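Local coordinates for putative uncharacterized protein (Streptococcus suis, PDB 4XZ7), which probably acts as a transglutaminase, a virulence factor of the bacterium with antiphagocytic properties, here represented by the part that carries its transglutaminase-like domain, at residues Trp364-Asp372 / Val383-Val391. Numbering follows the deposited sequence.
Sequences WAMKQKTAD and VGLDYIAYV
Thr-370 and Tyr-387 supply the straighter of the two direct backbone bonds between two irregular chains that are also bridged by two bound waters: Thr-370 N reaches Tyr-387 O at 2.9 Å, with an N-H...O angle of 168° and almost in line with the C=O bond. The threonine side chain spreads over the same carbonyl. Its CB lies 3.9 Å from Tyr-387 O; from there CG2 comes obliquely against the Tyr-387 ring, 3.7 Å from CD1, while OG1 passes beside Val-383 CG2. Lodged between the backbone N and the carbonyl carbon (chi1 72°), OG1 also meets a water that Ala-371 N donates to and that itself donates to Gly-384 O and to Tyr-387 O. That water ties Thr-370 and Ala-371 to Gly-384 and Tyr-387, and Ala-371 CB closes on Leu-385 there. The contact belongs to the last part of this fragment, beside the transglutaminase-like fold: the chain leaves helix 359-365 through a type I turn, Ala-365 to Gln-368, and 383-391 doubles back along it beside strand 294-302, where Tyr-301 touches Met-366, Ala-389 and Tyr-390. A second water repeats the bridging, giving hydrogens to Met-366 O and Gln-368 O and accepting one from Ala-389 N, 2.7 Å away. Met-366 O also takes a weak bond from Tyr-390 N. Beyond it the Tyr-390 ring runs alongside two side chains pointing its own way, with Lys-367 CG 3.7 Å from Tyr-390 CD2 and Met-366 CE 3.7 Å from Tyr-390 CE1; Met-366 SD stands 5.0 Å from the Tyr-390 ring centroid, an oblique Met-aromatic contact.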
# COMPACT_ATOMS: atom_id res chain seq x y z
N TRP B 364 8.51 37.35 -9.02
CA TRP B 364 9.35 37.12 -7.85
C TRP B 364 10.55 36.21 -8.15
O TRP B 364 11.68 36.53 -7.78
CB TRP B 364 8.50 36.52 -6.73
CG TRP B 364 9.27 36.23 -5.49
CD1 TRP B 364 9.58 37.11 -4.50
CD2 TRP B 364 9.83 34.97 -5.11
NE1 TRP B 364 10.29 36.47 -3.51
CE2 TRP B 364 10.46 35.16 -3.86
CE3 TRP B 364 9.84 33.69 -5.69
CZ2 TRP B 364 11.11 34.12 -3.19
CZ3 TRP B 364 10.49 32.66 -5.02
CH2 TRP B 364 11.12 32.89 -3.78
N ALA B 365 10.28 35.09 -8.81
CA ALA B 365 11.30 34.06 -9.02
C ALA B 365 12.42 34.55 -9.95
O ALA B 365 13.59 34.32 -9.69
CB ALA B 365 10.66 32.79 -9.59
N MET B 366 12.04 35.24 -11.02
CA MET B 366 13.03 35.73 -11.98
C MET B 366 14.02 36.68 -11.33
O MET B 366 15.11 36.89 -11.85
CB MET B 366 12.33 36.42 -13.15
CG MET B 366 11.82 37.81 -12.86
SD MET B 366 10.71 38.39 -14.15
CE MET B 366 10.47 40.09 -13.64
N LYS B 367 13.65 37.23 -10.18
CA LYS B 367 14.49 38.20 -9.50
C LYS B 367 15.28 37.59 -8.33
O LYS B 367 16.09 38.28 -7.72
CB LYS B 367 13.66 39.38 -9.00
CG LYS B 367 13.26 40.34 -10.12
CD LYS B 367 12.61 41.61 -9.59
CE LYS B 367 11.16 41.38 -9.22
NZ LYS B 367 10.50 42.66 -8.86
N GLN B 368 15.04 36.32 -8.02
CA GLN B 368 15.79 35.67 -6.95
C GLN B 368 17.14 35.21 -7.47
O GLN B 368 17.31 35.05 -8.69
CB GLN B 368 15.02 34.46 -6.39
CG GLN B 368 13.61 34.79 -5.91
CD GLN B 368 13.60 35.89 -4.85
OE1 GLN B 368 14.28 35.79 -3.83
NE2 GLN B 368 12.83 36.94 -5.12
N LYS B 369 18.10 35.01 -6.57
CA LYS B 369 19.31 34.26 -6.92
C LYS B 369 18.85 32.87 -7.30
O LYS B 369 18.11 32.25 -6.54
CB LYS B 369 20.30 34.20 -5.76
CG LYS B 369 20.74 35.56 -5.22
CD LYS B 369 21.86 35.42 -4.20
CE LYS B 369 21.86 36.56 -3.19
NZ LYS B 369 20.59 36.59 -2.41
N THR B 370 19.28 32.36 -8.45
CA THR B 370 18.78 31.07 -8.92
C THR B 370 19.11 29.91 -7.97
O THR B 370 18.33 28.97 -7.84
CB THR B 370 19.31 30.74 -10.34
OG1 THR B 370 20.71 30.41 -10.28
CG2 THR B 370 19.10 31.91 -11.28
N ALA B 371 20.25 29.98 -7.28
CA ALA B 371 20.62 28.89 -6.37
C ALA B 371 19.66 28.83 -5.18
O ALA B 371 19.35 27.75 -4.68
CB ALA B 371 22.03 29.04 -5.91
N ASP B 372 19.19 30.00 -4.74
CA ASP B 372 18.15 30.08 -3.72
C ASP B 372 16.89 29.34 -4.16
O ASP B 372 16.22 28.72 -3.34
CB ASP B 372 17.80 31.53 -3.40
CG ASP B 372 18.85 32.21 -2.57
OD1 ASP B 372 19.62 31.49 -1.90
OD2 ASP B 372 18.91 33.47 -2.60
N VAL B 383 25.69 27.52 -11.84
CA VAL B 383 25.94 28.93 -12.14
C VAL B 383 26.32 29.67 -10.86
O VAL B 383 26.14 30.88 -10.75
CB VAL B 383 24.70 29.59 -12.78
CG1 VAL B 383 24.44 29.01 -14.17
CG2 VAL B 383 23.47 29.41 -11.88
N GLY B 384 26.86 28.93 -9.89
CA GLY B 384 27.26 29.52 -8.63
C GLY B 384 26.07 29.87 -7.76
O GLY B 384 24.93 29.48 -8.04
N LEU B 385 26.33 30.63 -6.70
CA LEU B 385 25.32 30.90 -5.68
C LEU B 385 24.79 32.33 -5.77
O LEU B 385 23.93 32.73 -4.98
CB LEU B 385 25.89 30.64 -4.28
CG LEU B 385 26.46 29.26 -3.95
CD1 LEU B 385 25.56 28.15 -4.46
CD2 LEU B 385 27.89 29.06 -4.46
N ASP B 386 25.29 33.11 -6.72
CA ASP B 386 24.97 34.53 -6.77
C ASP B 386 24.32 35.01 -8.06
O ASP B 386 24.02 36.20 -8.19
CB ASP B 386 26.24 35.35 -6.53
CG ASP B 386 26.79 35.17 -5.15
OD1 ASP B 386 25.99 35.18 -4.19
OD2 ASP B 386 28.02 34.98 -5.02
N TYR B 387 24.10 34.12 -9.01
CA TYR B 387 23.55 34.56 -10.29
C TYR B 387 22.04 34.79 -10.23
O TYR B 387 21.29 33.98 -9.67
CB TYR B 387 23.86 33.57 -11.41
CG TYR B 387 23.08 33.86 -12.68
CD1 TYR B 387 22.15 32.95 -13.17
CD2 TYR B 387 23.25 35.07 -13.36
CE1 TYR B 387 21.42 33.21 -14.32
CE2 TYR B 387 22.53 35.34 -14.51
CZ TYR B 387 21.62 34.41 -14.98
OH TYR B 387 20.89 34.67 -16.12
N ILE B 388 21.63 35.91 -10.81
CA ILE B 388 20.24 36.30 -10.89
C ILE B 388 19.86 36.49 -12.36
O ILE B 388 20.48 37.28 -13.08
CB ILE B 388 19.98 37.59 -10.10
CG1 ILE B 388 20.46 37.42 -8.65
CG2 ILE B 388 18.51 37.98 -10.17
CD1 ILE B 388 20.25 38.65 -7.79
N ALA B 389 18.84 35.75 -12.81
CA ALA B 389 18.48 35.73 -14.22
C ALA B 389 18.01 37.08 -14.74
O ALA B 389 18.29 37.44 -15.88
CB ALA B 389 17.40 34.69 -14.46
N TYR B 390 17.30 37.82 -13.90
CA TYR B 390 16.73 39.09 -14.28
C TYR B 390 17.84 40.10 -14.48
O TYR B 390 18.91 39.98 -13.89
CB TYR B 390 15.74 39.59 -13.23
CG TYR B 390 14.96 40.81 -13.63
CD1 TYR B 390 14.10 40.79 -14.72
CD2 TYR B 390 15.08 42.00 -12.91
CE1 TYR B 390 13.39 41.91 -15.09
CE2 TYR B 390 14.37 43.12 -13.27
CZ TYR B 390 13.52 43.07 -14.36
OH TYR B 390 12.81 44.19 -14.72
N VAL B 391 17.57 41.10 -15.31
CA VAL B 391 18.53 42.18 -15.56
C VAL B 391 17.82 43.53 -15.62
O VAL B 391 16.69 43.60 -16.13
CB VAL B 391 19.30 41.91 -16.86
O HOH W 1 16.66 34.88 -11.46
O HOH W 2 22.44 31.38 -8.31